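Local structure of class D beta-lactamase (Fusobacterium nucleatum subsp. polymorphum, 4IED) at residues Y132-I137 with P149-S153; L127-N131 with K168-K172; V206-V212 with F224-I230; Y54-S58 with G198-I204. The protein probably hydrolyses the ring amide of beta-lactam antibiotics to give substituted beta-amino acids, as other serine beta-lactamases of class D do. All coordinates share one frame; numbering follows the deposited sequence. Where two conformers were deposited one is given.

Interaction 1 of 4, residues Y132-I137 with P149-S153; sequences YGNKEI and PLKIS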
loop_
_atom_site.group_PDB
_atom_site.type_symbol
_atom_site.label_atom_id
_atom_site.label_comp_id
_atom_site.label_asym_id
_atom_site.label_seq_id
_atom_site.Cartn_x
_atom_site.Cartn_y
_atom_site.Cartn_z
ATOM N N TYR A 132 -4.492 12.304 -2.354
ATOM C CA TYR A 132 -4.368 11.077 -1.534
ATOM C C TYR A 132 -5.267 11.143 -0.308
ATOM O O TYR A 132 -4.988 11.858 0.678
ATOM C CB TYR A 132 -2.900 10.867 -1.081
ATOM C CG TYR A 132 -2.655 9.541 -0.392
ATOM C CD1 TYR A 132 -2.935 9.367 0.919
ATOM C CD2 TYR A 132 -2.085 8.442 -1.088
ATOM C CE1 TYR A 132 -2.736 8.128 1.507
ATOM C CE2 TYR A 132 -1.882 7.239 -0.483
ATOM C CZ TYR A 132 -2.205 7.053 0.832
ATOM O OH TYR A 132 -1.932 5.872 1.454
ATOM N N GLY A 133 -6.346 10.355 -0.306
ATOM C CA GLY A 133 -7.206 10.308 0.836
ATOM C C GLY A 133 -7.641 11.674 1.307
ATOM O O GLY A 133 -7.976 12.544 0.503
ATOM N N ASN A 134 -7.703 11.877 2.609
ATOM C CA ASN A 134 -8.039 13.190 3.135
ATOM C C ASN A 134 -6.933 14.242 3.119
ATOM O O ASN A 134 -7.137 15.416 3.476
ATOM C CB ASN A 134 -8.676 13.079 4.543
ATOM C CG ASN A 134 -7.704 12.583 5.602
ATOM O OD1 ASN A 134 -6.464 12.495 5.352
ATOM N ND2 ASN A 134 -8.253 12.282 6.823
ATOM N N LYS A 135 -5.733 13.797 2.744
ATOM C CA LYS A 135 -4.597 14.741 2.555
ATOM C C LYS A 135 -4.196 15.445 3.891
ATOM O O LYS A 135 -3.560 16.497 3.885
ATOM C CB LYS A 135 -4.836 15.777 1.467
ATOM C CG LYS A 135 -5.179 15.218 0.093
ATOM C CD LYS A 135 -5.901 16.171 -0.816
ATOM C CE LYS A 135 -7.404 16.293 -0.564
ATOM N NZ LYS A 135 -8.186 15.081 -0.820
ATOM N N GLU A 136 -4.447 14.853 5.029
ATOM C CA GLU A 136 -4.156 15.523 6.296
ATOM C C GLU A 136 -2.801 15.026 6.843
ATOM O O GLU A 136 -2.617 13.803 7.030
ATOM C CB GLU A 136 -5.239 15.192 7.287
ATOM C CG GLU A 136 -6.590 15.731 6.825
ATOM C CD GLU A 136 -6.612 17.242 6.797
ATOM O OE1 GLU A 136 -6.266 17.882 7.803
ATOM O OE2 GLU A 136 -7.104 17.784 5.805
ATOM N N ILE A 137 -1.959 15.970 7.164
ATOM C CA ILE A 137 -0.675 15.727 7.766
ATOM C C ILE A 137 -0.688 16.069 9.264
ATOM O O ILE A 137 0.199 15.618 10.014
ATOM C CB ILE A 137 0.503 16.384 7.010
ATOM C CG1 ILE A 137 0.579 15.735 5.617
ATOM C CG2 ILE A 137 1.789 16.349 7.849
ATOM C CD1 ILE A 137 1.508 16.611 4.803
ATOM N N PRO A 149 -3.356 12.097 11.306
ATOM C CA PRO A 149 -4.700 12.247 10.824
ATOM C C PRO A 149 -4.952 11.785 9.418
ATOM O O PRO A 149 -6.139 11.756 8.984
ATOM C CB PRO A 149 -4.920 13.719 10.920
ATOM C CG PRO A 149 -3.581 14.309 10.659
ATOM C CD PRO A 149 -2.609 13.373 11.314
ATOM N N LEU A 150 -3.925 11.317 8.690
ATOM C CA LEU A 150 -4.191 10.890 7.290
ATOM C C LEU A 150 -5.053 9.645 7.276
ATOM O O LEU A 150 -4.876 8.677 8.035
ATOM C CB LEU A 150 -2.860 10.570 6.636
ATOM C CG LEU A 150 -2.878 10.207 5.098
ATOM C CD1 LEU A 150 -3.484 11.350 4.325
ATOM C CD2 LEU A 150 -1.468 9.940 4.622
ATOM N N LYS A 151 -6.017 9.639 6.362
ATOM C CA LYS A 151 -6.895 8.460 6.163
ATOM C C LYS A 151 -7.196 8.376 4.648
ATOM O O LYS A 151 -7.234 9.388 3.917
ATOM C CB LYS A 151 -8.215 8.609 6.895
ATOM C CG LYS A 151 -8.145 8.658 8.426
ATOM C CD LYS A 151 -9.541 8.836 8.961
ATOM C CE LYS A 151 -9.487 8.820 10.464
ATOM N NZ LYS A 151 -10.851 9.043 10.974
ATOM N N ILE A 152 -7.369 7.139 4.181
ATOM C CA ILE A 152 -7.690 6.759 2.815
ATOM C C ILE A 152 -8.530 5.533 2.761
ATOM O O ILE A 152 -8.417 4.664 3.647
ATOM C CB ILE A 152 -6.391 6.642 1.955
ATOM C CG1 ILE A 152 -6.706 6.555 0.477
ATOM C CG2 ILE A 152 -5.564 5.479 2.431
ATOM C CD1 ILE A 152 -5.483 6.644 -0.496
ATOM N N SER A 153 -9.464 5.452 1.795
ATOM C CA SER A 153 -10.312 4.291 1.672
ATOM C C SER A 153 -9.769 3.240 0.728
ATOM O O SER A 153 -8.892 3.520 -0.052
ATOM C CB SER A 153 -11.732 4.701 1.264
ATOM O OG SER A 153 -11.706 5.097 -0.122
#
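The Tyr-Gly-Asn motif of class D beta-lactamases, Tyr-132 to Asn-134, is held against the extended segment 149-153, where Asn-134 makes three bonds to the backbone of Pro-149 and Lys-151. Its own N donates to Lys-151 O (2.9 Å), and in return Lys-151 N reaches Asn-134 OD1 at 3.1 Å. The amide ND2 completes the set, bonding to Pro-149 O over 3.1 Å almost within the plane of the amide. With CG between the backbone N and the carbonyl carbon (chi1 67°), the side chain folds back along its own main chain, so that OD1 also accepts from Glu-136 N at 3.1 Å and closes an Asx turn. Lys-151 N and Glu-136 N approach OD1 from opposite faces of the amide plane; together with the ND2 bond they fix the rotation of the group. Tyr-132 to Lys-135 form a type II' beta turn, in which Gly-133 has positive phi and brings its CA to 3.2 Å from Lys-151 O, a CA-H...O contact. Asn-134 and Glu-136 can also bind a magnesium ion, absent from this chain. On the buried side Leu-150 puts CD2 3.8 Å from CE1 of Tyr-132, whose ring also meets Phe-59 edge-to-face. Crossing that ring at about a right angle, Ile-152 sets CD1 over the centre of one face, 3.6 Å from the centroid.

Interaction 2 of 4, residues L127-N131 with K168-K172; sequences LNKLN and KLPFK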
loop_
_atom_site.group_PDB
_atom_site.type_symbol
_atom_site.label_atom_id
_atom_site.label_comp_id
_atom_site.label_asym_id
_atom_site.label_seq_id
_atom_site.Cartn_x
_atom_site.Cartn_y
_atom_site.Cartn_z
ATOM N N LEU A 127 0.926 14.902 -1.427
ATOM C CA LEU A 127 -0.402 14.356 -1.113
ATOM C C LEU A 127 -1.484 15.063 -1.980
ATOM O O LEU A 127 -2.414 14.464 -2.454
ATOM C CB LEU A 127 -0.771 14.526 0.351
ATOM C CG LEU A 127 0.076 13.756 1.390
ATOM C CD1 LEU A 127 -0.386 14.025 2.841
ATOM C CD2 LEU A 127 0.056 12.288 1.097
ATOM N N ASN A 128 -1.290 16.378 -2.170
ATOM C CA ASN A 128 -2.292 17.171 -2.856
ATOM C C ASN A 128 -2.264 16.856 -4.353
ATOM O O ASN A 128 -3.332 16.745 -4.993
ATOM C CB ASN A 128 -2.056 18.650 -2.630
ATOM C CG ASN A 128 -2.493 19.103 -1.240
ATOM O OD1 ASN A 128 -2.963 18.283 -0.459
ATOM N ND2 ASN A 128 -2.358 20.340 -0.938
ATOM N N LYS A 129 -1.049 16.632 -4.897
ATOM C CA LYS A 129 -0.866 16.246 -6.323
ATOM C C LYS A 129 -1.511 14.879 -6.592
ATOM O O LYS A 129 -2.119 14.660 -7.667
ATOM C CB LYS A 129 0.572 16.266 -6.679
ATOM C CG LYS A 129 1.104 17.647 -6.926
ATOM C CD LYS A 129 2.609 17.584 -6.755
ATOM C CE LYS A 129 3.215 16.852 -7.886
ATOM N NZ LYS A 129 4.681 17.131 -7.823
ATOM N N LEU A 130 -1.378 13.942 -5.637
ATOM C CA LEU A 130 -2.031 12.664 -5.675
ATOM C C LEU A 130 -3.495 12.627 -5.340
ATOM O O LEU A 130 -4.160 11.614 -5.500
ATOM C CB LEU A 130 -1.319 11.678 -4.717
ATOM C CG LEU A 130 0.091 11.255 -5.078
ATOM C CD1 LEU A 130 0.878 10.762 -3.895
ATOM C CD2 LEU A 130 0.161 10.301 -6.274
ATOM N N ASN A 131 -4.001 13.744 -4.761
ATOM C CA ASN A 131 -5.288 13.799 -4.146
ATOM C C ASN A 131 -5.502 12.570 -3.192
ATOM O O ASN A 131 -6.527 11.901 -3.237
ATOM C CB ASN A 131 -6.409 13.827 -5.149
ATOM C CG ASN A 131 -7.727 14.194 -4.513
ATOM O OD1 ASN A 131 -7.804 15.045 -3.585
ATOM N ND2 ASN A 131 -8.785 13.594 -5.012
ATOM N N LYS A 168 0.367 6.560 -15.006
ATOM C CA LYS A 168 -0.559 7.657 -15.358
ATOM C C LYS A 168 -0.737 8.708 -14.288
ATOM O O LYS A 168 -1.523 9.644 -14.435
ATOM C CB LYS A 168 -1.953 7.086 -15.748
ATOM C CG LYS A 168 -1.956 6.493 -17.148
ATOM C CD LYS A 168 -3.324 5.933 -17.417
ATOM C CE LYS A 168 -3.331 5.370 -18.832
ATOM N NZ LYS A 168 -3.266 6.314 -19.948
ATOM N N LEU A 169 0.032 8.628 -13.246
ATOM C CA LEU A 169 0.003 9.670 -12.220
ATOM C C LEU A 169 0.851 10.867 -12.702
ATOM O O LEU A 169 1.708 10.708 -13.559
ATOM C CB LEU A 169 0.494 9.152 -10.860
ATOM C CG LEU A 169 -0.335 8.076 -10.225
ATOM C CD1 LEU A 169 0.373 7.452 -9.020
ATOM C CD2 LEU A 169 -1.669 8.704 -9.751
ATOM N N PRO A 170 0.628 12.035 -12.091
ATOM C CA PRO A 170 1.379 13.235 -12.557
ATOM C C PRO A 170 2.765 13.398 -11.973
ATOM O O PRO A 170 3.072 14.375 -11.242
ATOM C CB PRO A 170 0.452 14.388 -12.079
ATOM C CG PRO A 170 -0.188 13.894 -10.855
ATOM C CD PRO A 170 -0.438 12.395 -11.101
ATOM N N PHE A 171 3.600 12.415 -12.219
ATOM C CA PHE A 171 4.962 12.214 -11.626
ATOM C C PHE A 171 5.821 11.716 -12.793
ATOM O O PHE A 171 5.315 11.153 -13.790
ATOM C CB PHE A 171 4.963 11.213 -10.515
ATOM C CG PHE A 171 4.328 11.741 -9.260
ATOM C CD1 PHE A 171 2.934 11.798 -9.079
ATOM C CD2 PHE A 171 5.111 12.235 -8.205
ATOM C CE1 PHE A 171 2.388 12.367 -7.944
ATOM C CE2 PHE A 171 4.546 12.772 -7.083
ATOM C CZ PHE A 171 3.144 12.852 -6.961
ATOM N N LYS A 172 7.116 11.879 -12.666
ATOM C CA LYS A 172 8.016 11.440 -13.722
ATOM C C LYS A 172 7.822 9.968 -14.016
ATOM O O LYS A 172 7.710 9.118 -13.109
ATOM C CB LYS A 172 9.509 11.676 -13.430
ATOM C CG LYS A 172 10.287 11.986 -14.689
ATOM C CD LYS A 172 11.748 12.405 -14.391
ATOM C CE LYS A 172 11.759 13.619 -13.461
ATOM N NZ LYS A 172 11.525 14.888 -14.184
HETATM O O HOH W 1 5.224 15.979 -10.291
#
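A bridging water is gripped from both segments: Lys-129 NZ donates to it over 2.8 Å, and the water in turn donates to Pro-170 O, also at 2.8 Å. The lysine reaches it through a bend at chi3 (71°) that brings CE to 4.1 Å from CZ of Phe-171, so the aliphatic part of the chain lies obliquely by the ring while the ammonium group meets the water. The water itself sits above one face of that ring, displaced toward the rim. Pro-170 is the centre of an inverse gamma turn, spanned by a weak bond from Phe-171 N to Leu-169 O, and its CG rests 3.8 Å from Lys-129 O. These residues belong to the helical part of the beta-lactamase fold: helix 108-130 ends here in a Schellman motif at Asn-131, and segment 168-172 links helix 154-165 to helix 173-182. Away from the water the contact turns apolar. Leu-130 crosses Phe-171 at about a right angle and presses CD2 to 3.5 Å from CE1 of the ring, an oblique approach. The same methyl lies 4.0 Å from Leu-169 CD1, and residues Phe-62 and Ile-66 of helix 62-69 pack on Leu-130 as well.

Interaction 3 of 4, residues V206-V212 with F224-I230; sequences VPIGWFV and FAINLDI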
loop_
_atom_site.group_PDB
_atom_site.type_symbol
_atom_site.label_atom_id
_atom_site.label_comp_id
_atom_site.label_asym_id
_atom_site.label_seq_id
_atom_site.Cartn_x
_atom_site.Cartn_y
_atom_site.Cartn_z
ATOM N N VAL A 206 -9.634 -0.756 17.356
ATOM C CA VAL A 206 -9.619 -1.971 16.557
ATOM C C VAL A 206 -8.608 -1.774 15.399
ATOM O O VAL A 206 -8.853 -1.022 14.417
ATOM C CB VAL A 206 -10.978 -2.311 15.966
ATOM C CG1 VAL A 206 -10.866 -3.501 15.054
ATOM C CG2 VAL A 206 -11.957 -2.615 17.108
ATOM N N PRO A 207 -7.410 -2.404 15.484
ATOM C CA PRO A 207 -6.395 -2.220 14.405
ATOM C C PRO A 207 -6.895 -2.785 13.095
ATOM O O PRO A 207 -7.715 -3.671 13.010
ATOM C CB PRO A 207 -5.192 -2.958 14.968
ATOM C CG PRO A 207 -5.384 -2.961 16.471
ATOM C CD PRO A 207 -6.864 -3.125 16.666
ATOM N N ILE A 208 -6.358 -2.137 12.051
ATOM C CA ILE A 208 -6.750 -2.362 10.663
ATOM C C ILE A 208 -5.536 -2.901 9.890
ATOM O O ILE A 208 -4.518 -2.221 9.711
ATOM C CB ILE A 208 -7.214 -1.041 9.950
ATOM C CG1 ILE A 208 -8.322 -0.317 10.655
ATOM C CG2 ILE A 208 -7.593 -1.380 8.466
ATOM C CD1 ILE A 208 -9.615 -1.047 10.656
ATOM N N GLY A 209 -5.700 -4.100 9.340
ATOM C CA GLY A 209 -4.681 -4.649 8.436
ATOM C C GLY A 209 -4.986 -4.368 6.975
ATOM O O GLY A 209 -6.072 -4.590 6.524
ATOM N N TRP A 210 -4.019 -3.905 6.250
ATOM C CA TRP A 210 -4.120 -3.565 4.787
ATOM C C TRP A 210 -3.232 -4.483 3.959
ATOM O O TRP A 210 -2.111 -4.812 4.377
ATOM C CB TRP A 210 -3.594 -2.135 4.521
ATOM C CG TRP A 210 -4.402 -0.934 4.906
ATOM C CD1 TRP A 210 -4.222 -0.162 6.012
ATOM C CD2 TRP A 210 -5.409 -0.303 4.100
ATOM N NE1 TRP A 210 -5.117 0.881 6.026
ATOM C CE2 TRP A 210 -5.839 0.847 4.815
ATOM C CE3 TRP A 210 -6.052 -0.646 2.870
ATOM C CZ2 TRP A 210 -6.780 1.700 4.284
ATOM C CZ3 TRP A 210 -6.941 0.169 2.339
ATOM C CH2 TRP A 210 -7.322 1.389 3.022
ATOM N N PHE A 211 -3.701 -4.754 2.741
ATOM C CA PHE A 211 -2.823 -5.270 1.665
ATOM C C PHE A 211 -3.387 -4.675 0.408
ATOM O O PHE A 211 -4.537 -4.837 0.059
ATOM C CB PHE A 211 -2.734 -6.820 1.648
ATOM C CG PHE A 211 -1.894 -7.405 0.547
ATOM C CD1 PHE A 211 -0.648 -6.909 0.265
ATOM C CD2 PHE A 211 -2.364 -8.459 -0.188
ATOM C CE1 PHE A 211 0.114 -7.488 -0.741
ATOM C CE2 PHE A 211 -1.595 -9.031 -1.204
ATOM C CZ PHE A 211 -0.392 -8.545 -1.437
ATOM N N VAL A 212 -2.533 -3.900 -0.281
ATOM C CA VAL A 212 -2.920 -3.169 -1.520
ATOM C C VAL A 212 -1.889 -3.437 -2.596
ATOM O O VAL A 212 -0.754 -3.683 -2.316
ATOM C CB VAL A 212 -3.138 -1.649 -1.303
ATOM C CG1 VAL A 212 -3.999 -1.394 -0.039
ATOM C CG2 VAL A 212 -1.847 -0.914 -1.197
ATOM N N PHE A 224 -6.063 -3.704 -6.558
ATOM C CA PHE A 224 -6.823 -4.225 -5.401
ATOM C C PHE A 224 -6.373 -3.550 -4.123
ATOM O O PHE A 224 -5.314 -3.009 -3.920
ATOM C CB PHE A 224 -6.641 -5.730 -5.240
ATOM C CG PHE A 224 -5.229 -6.140 -4.842
ATOM C CD1 PHE A 224 -4.833 -6.177 -3.483
ATOM C CD2 PHE A 224 -4.327 -6.533 -5.814
ATOM C CE1 PHE A 224 -3.569 -6.536 -3.129
ATOM C CE2 PHE A 224 -3.047 -6.903 -5.438
ATOM C CZ PHE A 224 -2.679 -6.878 -4.106
ATOM N N ALA A 225 -7.367 -3.561 -3.199
ATOM C CA ALA A 225 -7.207 -3.234 -1.744
ATOM C C ALA A 225 -8.128 -4.013 -0.842
ATOM O O ALA A 225 -9.336 -4.043 -1.105
ATOM C CB ALA A 225 -7.443 -1.750 -1.531
ATOM N N ILE A 226 -7.500 -4.595 0.175
ATOM C CA ILE A 226 -8.255 -5.247 1.259
ATOM C C ILE A 226 -7.834 -4.555 2.527
ATOM O O ILE A 226 -6.694 -4.165 2.743
ATOM C CB ILE A 226 -7.977 -6.757 1.313
ATOM C CG1 ILE A 226 -8.954 -7.495 2.297
ATOM C CG2 ILE A 226 -6.547 -7.107 1.683
ATOM C CD1 ILE A 226 -8.881 -8.981 2.074
ATOM N N ASN A 227 -8.826 -4.365 3.392
ATOM C CA ASN A 227 -8.515 -4.103 4.836
ATOM C C ASN A 227 -9.457 -4.883 5.710
ATOM O O ASN A 227 -10.559 -5.241 5.362
ATOM C CB ASN A 227 -8.436 -2.588 5.154
ATOM C CG ASN A 227 -9.768 -1.864 5.072
ATOM O OD1 ASN A 227 -10.701 -2.141 5.774
ATOM N ND2 ASN A 227 -9.803 -0.805 4.245
ATOM N N LEU A 228 -8.928 -5.239 6.861
ATOM C CA LEU A 228 -9.620 -6.174 7.794
ATOM C C LEU A 228 -9.341 -5.712 9.192
ATOM O O LEU A 228 -8.295 -5.191 9.487
ATOM C CB LEU A 228 -8.925 -7.594 7.681
ATOM C CG LEU A 228 -8.787 -8.265 6.306
ATOM C CD1 LEU A 228 -7.826 -9.472 6.282
ATOM C CD2 LEU A 228 -10.262 -8.621 5.962
ATOM N N ASP A 229 -10.247 -6.038 10.066
ATOM C CA ASP A 229 -10.029 -5.865 11.540
ATOM C C ASP A 229 -9.118 -6.965 11.968
ATOM O O ASP A 229 -9.494 -8.145 11.856
ATOM C CB ASP A 229 -11.403 -5.926 12.314
ATOM C CG ASP A 229 -12.319 -4.737 11.992
ATOM O OD1 ASP A 229 -11.838 -3.712 11.393
ATOM O OD2 ASP A 229 -13.464 -4.839 12.443
ATOM N N ILE A 230 -7.926 -6.630 12.408
ATOM C CA ILE A 230 -6.930 -7.613 12.845
ATOM C C ILE A 230 -6.304 -7.127 14.108
ATOM O O ILE A 230 -5.592 -6.130 14.123
ATOM C CB ILE A 230 -5.874 -7.956 11.824
ATOM C CG1 ILE A 230 -6.483 -8.670 10.642
ATOM C CG2 ILE A 230 -4.795 -8.852 12.426
ATOM C CD1 ILE A 230 -5.567 -8.679 9.439
#
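Trp-210 and Asn-227 face each other as a non-hydrogen-bonded pair in the antiparallel hairpin of strands 208-216 and 221-229, part of the central sheet of the beta-lactamase fold. Their side chains lie alongside, pointing the same way. From Trp-210 CB, 4.1 Å from Ile-226 O, the indole turns so that CE3 approaches that same oxygen at 3.6 Å. Atom CD2 then passes 3.9 Å from Asn-227 CB, which lies over the face of the six-membered ring in a CH-pi contact. Farther out, CH2 meets Asn-227 ND2 at 3.5 Å; the amide is not stacked on the ring, its plane standing at 78° to the indole. Ala-225 CB meets the ring edge at CZ3, and the pyrrole NE1 turns to the other side to donate to Tyr-54 O. A chi1 of 69° tucks the Asn-227 amide over its own main chain, and its OD1 is taken by Arg-48 NE.

Five backbone bonds join the strands, from Ile-230 N to Pro-207 O at one end to Ile-226 N and Phe-211 O at the other; Gly-209 N to Leu-228 O is the shortest at 2.8 Å. On the sheet face of Phe-211 and Ile-226, turned to helix 238-249, Phe-224 CE1 sits over the Phe-211 ring, 3.7 Å from its CD2, the planes oblique at 57°. Asp-229 OD1 forms a salt bridge with Arg-48 NH1. One arginine thus serves Asn-227 and Asp-229; it probably balances the carboxylate, and its bond to OD1 helps to hold the amide whose ND2 lies over the indole.

Interaction 4 of 4, residues Y54-S58 with G198-I204; sequences YPASS and GWATDNI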
loop_
_atom_site.group_PDB
_atom_site.type_symbol
_atom_site.label_atom_id
_atom_site.label_comp_id
_atom_site.label_asym_id
_atom_site.label_seq_id
_atom_site.Cartn_x
_atom_site.Cartn_y
_atom_site.Cartn_z
ATOM N N TYR A 54 -6.541 5.024 8.518
ATOM C CA TYR A 54 -5.089 5.313 8.460
ATOM C C TYR A 54 -4.457 4.312 7.476
ATOM O O TYR A 54 -4.741 3.121 7.613
ATOM C CB TYR A 54 -4.411 5.163 9.823
ATOM C CG TYR A 54 -5.049 5.857 11.004
ATOM C CD1 TYR A 54 -5.761 7.045 10.902
ATOM C CD2 TYR A 54 -4.919 5.280 12.213
ATOM C CE1 TYR A 54 -6.322 7.647 12.010
ATOM C CE2 TYR A 54 -5.394 5.867 13.338
ATOM C CZ TYR A 54 -6.156 6.993 13.237
ATOM O OH TYR A 54 -6.703 7.606 14.405
ATOM N N PRO A 55 -3.594 4.766 6.558
ATOM C CA PRO A 55 -3.037 3.783 5.614
ATOM C C PRO A 55 -1.936 2.977 6.160
ATOM O O PRO A 55 -1.571 1.892 5.604
ATOM C CB PRO A 55 -2.460 4.692 4.513
ATOM C CG PRO A 55 -2.170 5.997 5.241
ATOM C CD PRO A 55 -3.280 6.154 6.235
ATOM N N ALA A 56 -1.373 3.356 7.296
ATOM C CA ALA A 56 -0.188 2.623 7.813
ATOM C C ALA A 56 0.819 2.416 6.807
ATOM O O ALA A 56 1.059 3.286 5.955
ATOM C CB ALA A 56 -0.562 1.327 8.505
ATOM N N SER A 57 1.543 1.309 6.856
ATOM C CA SER A 57 2.658 1.234 5.919
ATOM C C SER A 57 2.344 1.092 4.414
ATOM O O SER A 57 3.244 1.114 3.610
ATOM C CB SER A 57 3.625 0.095 6.280
ATOM O OG SER A 57 4.153 0.118 7.589
ATOM N N SER A 58 1.072 0.902 4.118
ATOM C CA SER A 58 0.687 1.002 2.714
ATOM C C SER A 58 1.034 2.359 2.167
ATOM O O SER A 58 1.212 2.449 0.925
ATOM C CB SER A 58 -0.784 0.626 2.469
ATOM O OG SER A 58 -1.646 1.710 2.900
ATOM N N GLY A 198 0.261 -3.397 5.325
ATOM C CA GLY A 198 0.308 -2.404 6.447
ATOM C C GLY A 198 -0.592 -2.824 7.583
ATOM O O GLY A 198 -1.448 -3.657 7.389
ATOM N N TRP A 199 -0.304 -2.301 8.746
ATOM C CA TRP A 199 -1.112 -2.635 9.917
ATOM C C TRP A 199 -1.179 -1.326 10.791
ATOM O O TRP A 199 -0.192 -0.901 11.396
ATOM C CB TRP A 199 -0.493 -3.766 10.743
ATOM C CG TRP A 199 -1.397 -4.351 11.815
ATOM C CD1 TRP A 199 -2.755 -4.414 11.814
ATOM C CD2 TRP A 199 -0.961 -5.088 12.978
ATOM N NE1 TRP A 199 -3.194 -5.152 12.912
ATOM C CE2 TRP A 199 -2.113 -5.573 13.631
ATOM C CE3 TRP A 199 0.293 -5.362 13.519
ATOM C CZ2 TRP A 199 -2.025 -6.278 14.824
ATOM C CZ3 TRP A 199 0.357 -6.083 14.716
ATOM C CH2 TRP A 199 -0.795 -6.531 15.309
ATOM N N ALA A 200 -2.378 -0.795 10.882
ATOM C CA ALA A 200 -2.622 0.414 11.677
ATOM C C ALA A 200 -2.970 0.000 13.115
ATOM O O ALA A 200 -4.062 -0.455 13.333
ATOM C CB ALA A 200 -3.739 1.213 11.091
ATOM N N THR A 201 -2.061 0.283 14.022
ATOM C CA THR A 201 -2.245 -0.183 15.413
ATOM C C THR A 201 -2.275 0.957 16.415
ATOM O O THR A 201 -2.591 0.743 17.581
ATOM C CB THR A 201 -1.170 -1.162 15.853
ATOM O OG1 THR A 201 0.130 -0.555 15.640
ATOM C CG2 THR A 201 -1.176 -2.408 15.003
ATOM N N ASP A 202 -1.845 2.136 16.047
ATOM C CA ASP A 202 -1.735 3.261 16.953
ATOM C C ASP A 202 -2.916 4.191 16.881
ATOM O O ASP A 202 -3.479 4.443 15.815
ATOM C CB ASP A 202 -0.496 4.074 16.594
ATOM C CG ASP A 202 0.835 3.341 16.868
ATOM O OD1 ASP A 202 0.925 2.577 17.801
ATOM O OD2 ASP A 202 1.835 3.710 16.245
ATOM N N ASN A 203 -3.362 4.680 18.015
ATOM C CA ASN A 203 -4.461 5.607 18.055
ATOM C C ASN A 203 -5.764 5.062 17.487
ATOM O O ASN A 203 -6.460 5.768 16.771
ATOM C CB ASN A 203 -4.035 6.953 17.499
ATOM C CG ASN A 203 -4.983 8.076 17.823
ATOM O OD1 ASN A 203 -5.558 8.127 18.920
ATOM N ND2 ASN A 203 -5.246 8.953 16.835
ATOM N N ILE A 204 -6.032 3.773 17.792
ATOM C CA ILE A 204 -7.190 3.121 17.268
ATOM C C ILE A 204 -7.579 1.946 18.208
ATOM O O ILE A 204 -6.696 1.236 18.702
ATOM C CB ILE A 204 -6.838 2.648 15.834
ATOM C CG1 ILE A 204 -8.036 2.289 15.045
ATOM C CG2 ILE A 204 -5.777 1.544 15.796
ATOM C CD1 ILE A 204 -7.650 2.063 13.584
HETATM O O HOH W 2 2.002 -0.602 9.129
#
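Ala-56 and Ser-57 meet the end of strand 192-200 in the active-site cleft, where the Ser-x-x-Lys motif beginning at Ser-57 faces Gly-198, last residue of the Lys-Thr-Gly motif. Packing is tight here. Ala-56 CB sits directly on the strand's backbone, 3.6 Å from Trp-199 C, with Ala-200 CB beside it at 4.1 Å. Gly-198 CA lies 3.9 Å from Ser-57 N, backbone against backbone.

At the far end the contact is looser and carried by the single long side chain of Tyr-54, beside exposed Asp-202 and Asn-203. With CG next to the backbone N (chi1 -50°), its ring extends along the loop, and Asp-202 O and Asn-203 O both lie at its edge, near its plane. The hydroxyl donates to Asn-203 O over 3.0 Å, while the Asn-203 amide lies nearly parallel to the ring, 13° apart, and gives ND2 to Glu-147 O.

Back in the cleft, Ser-57 OG bonds to the carboxylated lysine at position 60 and to Ser-106 OG. Two amides converge on one water, consistent with the oxyanion hole of this family: Ser-57 N at 3.0 Å and Trp-199 N at 2.9 Å from its oxygen.

From the N terminus, segment 54-58 comes first and waits until 198-204 to close interaction 4, the widest loop of the four. Within it, the end of helix 108-130 opens interaction 2, and interaction 1 starts at the next residue, closes at 149-153 and so lies wholly inside interaction 2, which closes at 168-172. Interaction 3 follows in series as a hairpin; no loops cross. Tyr-132 N probably bonds to Leu-127 O, joining interactions 1 and 2 in the helical region. Pro-55 packs on Tyr-132, linking interactions 1 and 4, while the backbone of Trp-210 pairs with Gly-198 between neighbouring strands, bringing interaction 3 beside the cleft. Interactions 2 and 3 lie on opposite sides of the chain's centre.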